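Local coordinates for N-acetyltransferase domain-containing protein (Pyrococcus horikoshii, PDB 1WWZ) that binds acetyl-coenzyme A in a GNAT-type fold and probably transfers its acetyl group to an acceptor that has not been identified, at residues 21-26 with 64-69; 68-73 with 105-110; 81-86 with 117-122; 121-126 with 151-156. One frame throughout, in Å; residues are numbered along the deposited sequence.

Contact 1 (21-26 with 64-69); sequences IDVYMS and DKIVGF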
# COMPACT_ATOMS: atom_id res chain seq x y z
N ILE A 21 -14.58 16.92 8.89
CA ILE A 21 -15.26 16.87 10.18
C ILE A 21 -16.36 15.81 10.15
O ILE A 21 -16.48 15.02 11.08
CB ILE A 21 -15.86 18.25 10.54
CG1 ILE A 21 -14.72 19.25 10.77
CG2 ILE A 21 -16.72 18.14 11.79
CD1 ILE A 21 -15.18 20.66 11.09
N ASP A 22 -17.15 15.78 9.08
CA ASP A 22 -18.22 14.79 8.95
C ASP A 22 -17.65 13.37 9.03
O ASP A 22 -18.17 12.51 9.74
CB ASP A 22 -18.98 14.96 7.62
CG ASP A 22 -19.68 16.30 7.51
OD1 ASP A 22 -19.91 16.96 8.54
OD2 ASP A 22 -20.03 16.68 6.37
N VAL A 23 -16.57 13.13 8.28
CA VAL A 23 -15.92 11.82 8.27
C VAL A 23 -15.43 11.48 9.67
O VAL A 23 -15.61 10.36 10.16
CB VAL A 23 -14.72 11.81 7.30
CG1 VAL A 23 -13.88 10.55 7.51
CG2 VAL A 23 -15.21 11.88 5.86
N TYR A 24 -14.80 12.46 10.32
CA TYR A 24 -14.27 12.29 11.66
C TYR A 24 -15.39 11.94 12.65
O TYR A 24 -15.29 10.97 13.40
CB TYR A 24 -13.57 13.57 12.09
CG TYR A 24 -12.96 13.53 13.47
CD1 TYR A 24 -11.58 13.35 13.64
CD2 TYR A 24 -13.75 13.70 14.61
CE1 TYR A 24 -11.02 13.35 14.92
CE2 TYR A 24 -13.20 13.70 15.87
CZ TYR A 24 -11.83 13.53 16.03
OH TYR A 24 -11.28 13.55 17.29
N MET A 25 -16.45 12.74 12.64
CA MET A 25 -17.58 12.51 13.55
C MET A 25 -18.24 11.16 13.31
O MET A 25 -18.65 10.47 14.25
CB MET A 25 -18.63 13.62 13.39
CG MET A 25 -18.13 15.01 13.75
SD MET A 25 -17.46 15.12 15.41
CE MET A 25 -18.95 14.97 16.42
N SER A 26 -18.34 10.77 12.04
CA SER A 26 -18.94 9.50 11.67
C SER A 26 -18.08 8.34 12.16
O SER A 26 -18.57 7.40 12.78
CB SER A 26 -19.09 9.41 10.14
OG SER A 26 -19.44 8.10 9.74
N ASP A 64 -16.59 12.43 -5.51
CA ASP A 64 -16.18 13.77 -5.11
C ASP A 64 -16.19 13.95 -3.60
O ASP A 64 -15.91 15.04 -3.10
CB ASP A 64 -17.11 14.81 -5.75
CG ASP A 64 -17.10 14.75 -7.26
OD1 ASP A 64 -16.06 15.06 -7.87
OD2 ASP A 64 -18.15 14.38 -7.85
N LYS A 65 -16.49 12.88 -2.87
CA LYS A 65 -16.55 12.95 -1.42
C LYS A 65 -15.39 12.25 -0.72
O LYS A 65 -14.94 11.19 -1.15
CB LYS A 65 -17.86 12.36 -0.89
CG LYS A 65 -18.00 10.86 -1.09
CD LYS A 65 -19.30 10.33 -0.48
CE LYS A 65 -19.11 9.79 0.94
NZ LYS A 65 -20.18 10.24 1.88
N ILE A 66 -14.92 12.87 0.36
CA ILE A 66 -13.85 12.30 1.16
C ILE A 66 -14.53 11.29 2.08
O ILE A 66 -15.53 11.62 2.72
CB ILE A 66 -13.17 13.39 2.01
CG1 ILE A 66 -12.45 14.38 1.10
CG2 ILE A 66 -12.22 12.75 3.01
CD1 ILE A 66 -11.80 15.54 1.84
N VAL A 67 -14.00 10.08 2.14
CA VAL A 67 -14.60 9.05 2.98
C VAL A 67 -13.66 8.61 4.10
O VAL A 67 -14.03 7.79 4.93
CB VAL A 67 -15.01 7.81 2.16
CG1 VAL A 67 -15.96 8.22 1.05
CG2 VAL A 67 -13.78 7.12 1.60
N GLY A 68 -12.45 9.16 4.10
CA GLY A 68 -11.49 8.81 5.12
C GLY A 68 -10.22 9.62 4.95
O GLY A 68 -10.00 10.21 3.90
N PHE A 69 -9.40 9.67 5.99
CA PHE A 69 -8.15 10.41 5.90
C PHE A 69 -7.15 9.98 6.96
O PHE A 69 -7.50 9.34 7.95
CB PHE A 69 -8.41 11.93 5.96
CG PHE A 69 -8.87 12.44 7.30
CD1 PHE A 69 -7.95 12.93 8.22
CD2 PHE A 69 -10.22 12.49 7.62
CE1 PHE A 69 -8.37 13.47 9.44
CE2 PHE A 69 -10.66 13.02 8.84
CZ PHE A 69 -9.73 13.52 9.75

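Contact 2 (68-73 with 105-110); sequences GFIVCD and KLLITC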
# COMPACT_ATOMS: atom_id res chain seq x y z
N GLY A 68 -12.45 9.16 4.10
CA GLY A 68 -11.49 8.81 5.12
C GLY A 68 -10.22 9.62 4.95
O GLY A 68 -10.00 10.21 3.90
N PHE A 69 -9.40 9.67 5.99
CA PHE A 69 -8.15 10.41 5.90
C PHE A 69 -7.15 9.98 6.96
O PHE A 69 -7.50 9.34 7.95
CB PHE A 69 -8.41 11.93 5.96
CG PHE A 69 -8.87 12.44 7.30
CD1 PHE A 69 -7.95 12.93 8.22
CD2 PHE A 69 -10.22 12.49 7.62
CE1 PHE A 69 -8.37 13.47 9.44
CE2 PHE A 69 -10.66 13.02 8.84
CZ PHE A 69 -9.73 13.52 9.75
N ILE A 70 -5.89 10.31 6.71
CA ILE A 70 -4.83 9.98 7.64
C ILE A 70 -3.86 11.15 7.62
O ILE A 70 -3.62 11.75 6.56
CB ILE A 70 -4.13 8.64 7.25
CG1 ILE A 70 -3.14 8.23 8.34
CG2 ILE A 70 -3.46 8.76 5.88
CD1 ILE A 70 -2.65 6.78 8.20
N VAL A 71 -3.34 11.50 8.78
CA VAL A 71 -2.41 12.62 8.91
C VAL A 71 -1.04 12.08 9.27
O VAL A 71 -0.85 11.54 10.36
CB VAL A 71 -2.90 13.59 10.01
CG1 VAL A 71 -1.93 14.75 10.15
CG2 VAL A 71 -4.29 14.09 9.66
N CYS A 72 -0.10 12.23 8.34
CA CYS A 72 1.26 11.73 8.50
C CYS A 72 2.25 12.88 8.69
O CYS A 72 2.35 13.76 7.85
CB CYS A 72 1.64 10.93 7.26
SG CYS A 72 0.29 9.86 6.66
N ASP A 73 2.98 12.84 9.80
CA ASP A 73 3.95 13.89 10.13
C ASP A 73 5.38 13.37 10.00
O ASP A 73 5.82 12.56 10.81
CB ASP A 73 3.71 14.36 11.57
CG ASP A 73 4.37 15.69 11.87
OD1 ASP A 73 5.40 16.01 11.23
OD2 ASP A 73 3.87 16.42 12.75
N LYS A 105 -5.60 1.04 2.75
CA LYS A 105 -4.98 1.82 1.67
C LYS A 105 -4.34 3.10 2.20
O LYS A 105 -3.24 3.48 1.79
CB LYS A 105 -6.02 2.18 0.61
CG LYS A 105 -6.63 0.97 -0.09
CD LYS A 105 -7.62 1.40 -1.16
CE LYS A 105 -6.92 2.06 -2.34
NZ LYS A 105 -6.01 1.10 -3.03
N LEU A 106 -5.03 3.75 3.13
CA LEU A 106 -4.51 4.97 3.71
C LEU A 106 -3.26 4.68 4.54
O LEU A 106 -2.30 5.45 4.49
CB LEU A 106 -5.58 5.64 4.59
CG LEU A 106 -6.68 6.39 3.83
CD1 LEU A 106 -7.80 6.75 4.79
CD2 LEU A 106 -6.11 7.65 3.18
N LEU A 107 -3.26 3.58 5.28
CA LEU A 107 -2.10 3.23 6.11
C LEU A 107 -0.88 2.90 5.26
O LEU A 107 0.23 3.32 5.56
CB LEU A 107 -2.44 2.07 7.05
CG LEU A 107 -1.40 1.69 8.11
CD1 LEU A 107 -0.98 2.93 8.91
CD2 LEU A 107 -1.97 0.63 9.03
N ILE A 108 -1.10 2.14 4.19
CA ILE A 108 -0.00 1.79 3.29
C ILE A 108 0.57 3.07 2.68
O ILE A 108 1.79 3.22 2.56
CB ILE A 108 -0.50 0.84 2.17
CG1 ILE A 108 -0.81 -0.53 2.77
CG2 ILE A 108 0.54 0.74 1.05
CD1 ILE A 108 -1.45 -1.52 1.80
N THR A 109 -0.31 3.99 2.30
CA THR A 109 0.11 5.26 1.72
C THR A 109 0.96 6.01 2.75
O THR A 109 2.00 6.59 2.42
CB THR A 109 -1.10 6.13 1.35
OG1 THR A 109 -1.86 5.46 0.33
CG2 THR A 109 -0.66 7.49 0.83
N CYS A 110 0.50 5.98 4.00
CA CYS A 110 1.21 6.64 5.09
C CYS A 110 2.60 6.04 5.30
O CYS A 110 3.59 6.77 5.46
CB CYS A 110 0.41 6.52 6.38
SG CYS A 110 1.32 7.02 7.87

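Contact 3 (81-86 with 117-122); sequences EGRIVG and YNDTIE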
# COMPACT_ATOMS: atom_id res chain seq x y z
N GLU A 81 11.72 8.61 22.03
CA GLU A 81 12.78 8.16 21.14
C GLU A 81 13.93 9.15 21.18
O GLU A 81 15.01 8.90 20.64
CB GLU A 81 12.26 8.05 19.70
CG GLU A 81 11.07 7.12 19.52
CD GLU A 81 11.36 5.70 19.99
OE1 GLU A 81 12.39 5.14 19.58
OE2 GLU A 81 10.54 5.15 20.75
N GLY A 82 13.69 10.29 21.83
CA GLY A 82 14.71 11.31 21.95
C GLY A 82 15.20 11.90 20.64
O GLY A 82 16.32 12.39 20.56
N ARG A 83 14.35 11.87 19.61
CA ARG A 83 14.74 12.40 18.31
C ARG A 83 13.53 12.56 17.38
O ARG A 83 12.42 12.18 17.74
CB ARG A 83 15.77 11.48 17.66
CG ARG A 83 15.26 10.07 17.43
CD ARG A 83 16.41 9.10 17.19
NE ARG A 83 15.92 7.73 17.02
CZ ARG A 83 15.47 7.24 15.88
NH1 ARG A 83 15.45 8.00 14.80
NH2 ARG A 83 15.03 5.98 15.80
N ILE A 84 13.77 13.12 16.20
CA ILE A 84 12.70 13.31 15.22
C ILE A 84 12.28 11.96 14.66
O ILE A 84 13.12 11.14 14.29
CB ILE A 84 13.17 14.20 14.04
CG1 ILE A 84 13.47 15.61 14.54
CG2 ILE A 84 12.11 14.21 12.94
CD1 ILE A 84 12.29 16.30 15.17
N VAL A 85 10.97 11.72 14.61
CA VAL A 85 10.43 10.48 14.08
C VAL A 85 9.20 10.80 13.25
O VAL A 85 8.77 11.95 13.17
CB VAL A 85 10.02 9.49 15.20
CG1 VAL A 85 11.21 9.14 16.08
CG2 VAL A 85 8.89 10.08 16.04
N GLY A 86 8.63 9.77 12.62
CA GLY A 86 7.43 9.97 11.84
C GLY A 86 6.29 9.74 12.80
O GLY A 86 6.45 9.03 13.80
N TYR A 117 11.37 9.54 4.84
CA TYR A 117 11.96 10.46 5.81
C TYR A 117 12.36 9.90 7.16
O TYR A 117 13.37 10.31 7.74
CB TYR A 117 10.97 11.61 6.05
CG TYR A 117 10.43 12.24 4.79
CD1 TYR A 117 11.18 13.16 4.07
CD2 TYR A 117 9.15 11.92 4.33
CE1 TYR A 117 10.68 13.75 2.91
CE2 TYR A 117 8.64 12.51 3.18
CZ TYR A 117 9.40 13.42 2.48
OH TYR A 117 8.89 14.01 1.35
N ASN A 118 11.57 8.96 7.68
CA ASN A 118 11.84 8.42 9.01
C ASN A 118 12.05 6.92 9.07
O ASN A 118 11.44 6.17 8.30
CB ASN A 118 10.68 8.79 9.95
CG ASN A 118 10.09 10.16 9.64
OD1 ASN A 118 9.00 10.26 9.07
ND2 ASN A 118 10.81 11.21 10.01
N ASP A 119 12.91 6.48 9.98
CA ASP A 119 13.17 5.05 10.16
C ASP A 119 12.32 4.55 11.32
O ASP A 119 12.41 3.39 11.72
CB ASP A 119 14.65 4.79 10.48
CG ASP A 119 15.11 5.47 11.77
OD1 ASP A 119 14.33 5.53 12.74
OD2 ASP A 119 16.27 5.94 11.82
N THR A 120 11.48 5.44 11.84
CA THR A 120 10.61 5.11 12.96
C THR A 120 9.30 5.88 12.85
O THR A 120 9.29 7.05 12.49
CB THR A 120 11.27 5.49 14.30
OG1 THR A 120 12.53 4.81 14.42
CG2 THR A 120 10.39 5.11 15.46
N ILE A 121 8.19 5.20 13.14
CA ILE A 121 6.88 5.84 13.11
C ILE A 121 6.21 5.60 14.45
O ILE A 121 6.10 4.46 14.92
CB ILE A 121 5.99 5.27 11.98
CG1 ILE A 121 6.67 5.49 10.63
CG2 ILE A 121 4.62 5.96 12.00
CD1 ILE A 121 5.95 4.85 9.47
N GLU A 122 5.76 6.68 15.08
CA GLU A 122 5.13 6.62 16.39
C GLU A 122 3.67 7.06 16.35
O GLU A 122 3.29 7.89 15.52
CB GLU A 122 5.93 7.50 17.35
CG GLU A 122 5.39 7.62 18.77
CD GLU A 122 6.23 8.56 19.61
OE1 GLU A 122 7.24 8.12 20.20
OE2 GLU A 122 5.90 9.77 19.66
O HOH W 1 13.22 10.77 11.57

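Contact 4 (121-126 with 151-156); sequences IELWVG and VRMIKR. With ACO (acetyl coenzyme *a), chain C.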
# COMPACT_ATOMS: atom_id res chain seq x y z
N ILE A 121 8.19 5.20 13.14
CA ILE A 121 6.88 5.84 13.11
C ILE A 121 6.21 5.60 14.45
O ILE A 121 6.10 4.46 14.92
CB ILE A 121 5.99 5.27 11.98
CG1 ILE A 121 6.67 5.49 10.63
CG2 ILE A 121 4.62 5.96 12.00
CD1 ILE A 121 5.95 4.85 9.47
N GLU A 122 5.76 6.68 15.08
CA GLU A 122 5.13 6.62 16.39
C GLU A 122 3.67 7.06 16.35
O GLU A 122 3.29 7.89 15.52
CB GLU A 122 5.93 7.50 17.35
CG GLU A 122 5.39 7.62 18.77
CD GLU A 122 6.23 8.56 19.61
OE1 GLU A 122 7.24 8.12 20.20
OE2 GLU A 122 5.90 9.77 19.66
N LEU A 123 2.85 6.51 17.24
CA LEU A 123 1.44 6.87 17.31
C LEU A 123 0.86 6.53 18.67
O LEU A 123 1.42 5.71 19.41
CB LEU A 123 0.64 6.16 16.21
CG LEU A 123 0.56 4.63 16.30
CD1 LEU A 123 -0.54 4.22 17.29
CD2 LEU A 123 0.24 4.04 14.92
N TRP A 124 -0.25 7.17 19.00
CA TRP A 124 -0.96 6.92 20.24
C TRP A 124 -2.38 6.52 19.87
O TRP A 124 -3.01 7.15 19.02
CB TRP A 124 -0.99 8.16 21.13
CG TRP A 124 0.34 8.52 21.72
CD1 TRP A 124 1.30 9.31 21.17
CD2 TRP A 124 0.84 8.10 23.00
NE1 TRP A 124 2.37 9.43 22.03
CE2 TRP A 124 2.11 8.70 23.16
CE3 TRP A 124 0.33 7.29 24.03
CZ2 TRP A 124 2.89 8.50 24.31
CZ3 TRP A 124 1.11 7.10 25.17
CH2 TRP A 124 2.37 7.70 25.30
N VAL A 125 -2.87 5.46 20.50
CA VAL A 125 -4.21 4.97 20.22
C VAL A 125 -4.93 4.66 21.53
O VAL A 125 -4.29 4.29 22.52
CB VAL A 125 -4.15 3.71 19.32
CG1 VAL A 125 -3.24 2.66 19.95
CG2 VAL A 125 -5.54 3.15 19.08
N GLY A 126 -6.25 4.82 21.53
CA GLY A 126 -7.04 4.54 22.72
C GLY A 126 -6.90 3.10 23.18
O GLY A 126 -6.89 2.18 22.36
N VAL A 151 -2.32 4.43 24.54
CA VAL A 151 -1.25 3.45 24.32
C VAL A 151 -0.33 3.94 23.20
O VAL A 151 -0.81 4.41 22.17
CB VAL A 151 -1.84 2.08 23.91
CG1 VAL A 151 -0.72 1.11 23.57
CG2 VAL A 151 -2.71 1.54 25.02
N ARG A 152 0.98 3.83 23.40
CA ARG A 152 1.93 4.26 22.39
C ARG A 152 2.43 3.07 21.58
O ARG A 152 2.82 2.03 22.14
CB ARG A 152 3.13 4.98 23.02
CG ARG A 152 4.10 5.60 22.00
CD ARG A 152 5.23 6.40 22.68
NE ARG A 152 6.22 5.55 23.32
CZ ARG A 152 7.40 5.21 22.78
NH1 ARG A 152 7.74 5.66 21.58
NH2 ARG A 152 8.22 4.41 23.45
N MET A 153 2.40 3.21 20.26
CA MET A 153 2.87 2.15 19.38
C MET A 153 3.95 2.69 18.47
O MET A 153 3.95 3.87 18.12
CB MET A 153 1.71 1.60 18.54
CG MET A 153 0.63 0.97 19.41
SD MET A 153 -0.67 0.15 18.48
CE MET A 153 0.17 -1.39 18.04
N ILE A 154 4.89 1.83 18.10
CA ILE A 154 6.00 2.25 17.27
C ILE A 154 6.34 1.20 16.22
O ILE A 154 6.14 0.00 16.44
CB ILE A 154 7.24 2.52 18.15
CG1 ILE A 154 8.24 3.41 17.42
CG2 ILE A 154 7.89 1.21 18.56
CD1 ILE A 154 7.96 4.89 17.62
N LYS A 155 6.83 1.66 15.07
CA LYS A 155 7.31 0.79 14.01
C LYS A 155 8.70 1.22 13.56
O LYS A 155 8.97 2.36 13.20
CB LYS A 155 6.32 0.86 12.85
CG LYS A 155 6.73 -0.04 11.67
CD LYS A 155 5.73 0.00 10.51
CE LYS A 155 6.22 -0.80 9.29
NZ LYS A 155 6.37 -2.20 9.64
N ARG A 156 9.64 0.25 13.62
CA ARG A 156 11.01 0.58 13.27
C ARG A 156 11.41 -0.05 11.94
O ARG A 156 10.91 -1.10 11.54
CB ARG A 156 11.92 0.06 14.39
CG ARG A 156 11.60 0.69 15.75
CD ARG A 156 12.62 0.26 16.82
NE ARG A 156 12.14 0.57 18.17
CZ ARG A 156 12.22 1.85 18.57
NH1 ARG A 156 12.68 2.78 17.75
NH2 ARG A 156 11.87 2.17 19.82
N1A ACO C . -11.80 -5.42 14.70
C2A ACO C . -10.81 -6.23 14.31
N3A ACO C . -9.89 -5.98 13.33
C4A ACO C . -10.07 -4.72 12.73
C5A ACO C . -11.07 -3.83 13.07
C6A ACO C . -11.98 -4.22 14.13
N6A ACO C . -12.99 -3.44 14.53
N7A ACO C . -10.98 -2.68 12.29
C8A ACO C . -9.96 -2.90 11.51
N9A ACO C . -9.34 -4.13 11.72
C1B ACO C . -8.19 -4.71 11.05
C2B ACO C . -8.50 -5.95 10.19
O2B ACO C . -7.30 -6.75 10.15
C3B ACO C . -8.96 -5.31 8.86
O3B ACO C . -8.69 -6.29 7.83
P3B ACO C . -9.71 -7.40 7.27
O7A ACO C . -9.99 -8.26 8.47
O8A ACO C . -8.97 -8.11 6.24
O9A ACO C . -10.90 -6.68 6.76
C4B ACO C . -8.05 -4.13 8.73
O4B ACO C . -7.61 -3.87 10.09
C5B ACO C . -8.71 -2.83 8.30
O5B ACO C . -9.59 -2.97 7.20
P1A ACO C . -10.18 -1.65 6.53
O1A ACO C . -11.45 -2.01 5.91
O2A ACO C . -9.11 -1.07 5.63
O3A ACO C . -10.55 -0.79 7.88
P2A ACO C . -11.15 0.63 7.94
O4A ACO C . -12.37 0.46 8.76
O5A ACO C . -11.31 1.12 6.55
O6A ACO C . -10.11 1.52 8.68
CBP ACO C . -9.89 2.53 10.96
CCP ACO C . -9.66 1.32 10.09
CDP ACO C . -9.26 2.21 12.36
CEP ACO C . -9.21 3.77 10.32
CAP ACO C . -11.44 2.77 11.05
OAP ACO C . -12.05 1.65 11.68
C9P ACO C . -11.88 4.02 11.86
O9P ACO C . -12.07 5.10 11.32
N8P ACO C . -12.04 3.85 13.22
C7P ACO C . -12.44 4.92 14.15
C6P ACO C . -11.34 5.97 14.41
C5P ACO C . -10.09 5.37 15.01
O5P ACO C . -10.16 4.57 15.97
N4P ACO C . -8.92 5.72 14.51
C3P ACO C . -7.52 5.38 14.81
C2P ACO C . -7.15 6.27 15.99
S1P ACO C . -5.35 5.93 16.40
C ACO C . -4.68 7.09 15.67
O ACO C . -5.23 8.06 14.96
CH3 ACO C . -3.08 7.48 15.55

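Contact 1 (21-26 with 64-69)
Ile66 O meets the helix through a methyl group: Val23 CG2 comes to 3.2 Å from it. No hydrogen bond crosses between the two segments. The other branch, Val23 CG1, is anti to the backbone N (chi1 168°). It sits 3.8 Å from Gly68 CA and 4.1 Å from Phe69 CD2. Phe69 CZ then meets the Tyr24 ring at its edge, 4.3 Å from Tyr24 CD1. The Tyr24 hydroxyl is bonded to Gly35 O. Val67 and Gly68 both face Ala60 and form a classic beta bulge beside Val23. The contact places helix 14-27 on one face of the central GNAT sheet; segment 21-26 runs at 49° to strand residues 65-69. Helix 38-53 packs alongside and touches Tyr24. An alanine in place of Val23 would probably open a gap between the helix and the strand, leaving Gly68 CA and Phe69 CD2 without their methyl partner. With all six touching residues buried and no polar bond across, the join rests on the fit of apolar groups against strand backbone.

Contact 2 (68-73 with 105-110)
The flat peptide group between Gly68 and Phe69 carries Leu106 CD1 over one of its faces, 3.5 Å from Phe69 N and 3.8 Å from Gly68 C. Gly68 has no side chain, and a beta carbon there would press on this methyl. The Phe69 ring belongs to the other side of the strand, where it meets the ring of Phe57 with the planes close to parallel. Next along the strand, the side chains of Ile70 and Leu106 pass one another, pointing opposite ways. Ile70 CG2 touches Leu106 CD2 at 3.9 Å. CG1 of Ile70 is anti to the backbone N (chi1 -173°), and CD1 beyond it reaches Cys110 CB at 3.6 Å. This is helix-on-sheet packing of the GNAT fold, helix 102-115 on strand 65-78. Residues 105-110 run at 21° to residues 68-73, with the axes 8.4 Å apart. Just before residue 105, Gly101 N and Arg104 N are hydrogen-bonded to acetyl-CoA, at the start of this helix. The layer ends at two thiols. Cys72 SG lies 3.3 Å from Cys110 SG, a tight van der Waals approach but far too long for a disulfide. Cys110 SG is anti to its backbone N (chi1 169°), while Cys110 CB also packs against Cys72 SG.

Contact 3 (81-86 with 117-122)
Arg83 and Asp119 cross at about a right angle, with the guanidinium and carboxylate planes 59° apart. The arginine chain is extended from CG to NE and carries its head across to the other segment. Arg83 NH2 donates to Asp119 OD1 at 3.2 Å in a salt bridge. The oxygen lies in the guanidinium plane and is met on its syn side. Arg83 NH1 adds a weak bond to the same atom. Thr120 OG1 also donates to Asp119 OD1, at 2.6 Å, giving this oxygen two donors besides the weak NH1. An alanine in place of Arg83 would probably leave the Asp119 carboxylate without its cationic mate here. Further along strand 83-93, Val85 CG1 packs on Thr120 CB at 4.1 Å. The backbones join by Gly86 N to Thr120 O and Glu122 N to Gly86 O, both 2.8 Å, in a parallel pairing of Gly86 with Ile121. Strand 83-93, helix 102-115 and strand 120-126 form a beta-alpha-beta crossover, and the short segments cross at 78°. Asn118 packs against Gly86, with OD1 3.2 Å from Gly86 CA, where a side chain would clash. Its ND2 is bonded to Lys74 O and to a water that donates to Ile84 O. At the far end Glu81 and Glu122 pass in opposite directions, Glu81 OE2 being 4.5 Å from Glu122 OE1. Arg152 partners Glu81, and Ser78 OG is bonded to Glu122 OE1.

Contact 4 (121-126 with 151-156)
First torsions set CG of each key residue: Trp124 CG is anti to its carbonyl carbon (chi1 -71°), and Arg152 CG is anti to its backbone N. Chi2 turns the indole, and together they put the ring against the arginine stem. Arg152 CB sits above the six-membered ring, 3.5 Å from its centroid, in a CH-pi contact. Arg152 CD touches Trp124 CZ2 at 3.5 Å. The chain turns about CG-CD (chi3 73°), which swings NE aside, and the head faces Glu122 with its plane nearly perpendicular to the carboxylate. Arg152 NH1 donates to Glu122 OE1 at 2.9 Å, on the anti side and out of both planes. The bond is bent, at 136°; NH1 also serves Glu81, and Ser78 OG is bonded to Glu122 OE1. Between the backbones, the hydrogen-bonded pairs are Ile121 with Lys155, Leu123 with Met153, and Val125 with Val151, in antiparallel pairing. Met153 N to Leu123 O measures 2.8 Å. On the other face, Leu123 and Met153 run alongside each other, pointing the same way, CD1 of Leu123 being 3.7 Å from Met153 CB. Val125 CG1 meets Met153 SD at 3.9 Å. Acetyl-CoA lies beside strand 120-126: its CH3 is 3.5 Å from Trp124 O, and its S1P is 3.9 Å from Val125 CB. Lys155 NZ is bonded to Phe139 O and forms a salt bridge with another acetyl-CoA. The Glu122-Arg152 salt bridge and the indole thus share one face and Lys155 is charged on the other, where Leu123 and Val125 offer apolar side chains near the thioester; Trp124 O comes closest to the acetyl methyl.

Overall arrangement
All four contacts use the mixed GNAT sheet. Contacts 1 and 2 share Gly68 and Phe69 on strand 65-78, with centres 13 Å apart. Helix 14-27 packs on one face of that strand and helix 102-115 on the other. Contacts 3 and 4 share Ile121 and Glu122 on strand 120-126, centres 11 Å apart, and are tied by salt bridges from Glu81 to Arg152 and Arg156. Contacts 1 and 3 are 28 Å apart, on opposite sides of the chain's centre. Along the chain, contact 1 closes before contact 3 opens; contacts 2 and 3 alternate. Contact 4 touches the acetyl end of acetyl-CoA, contact 2 seats helix 102-115, whose start binds it, and contacts 1 and 3 join other parts of the sheet.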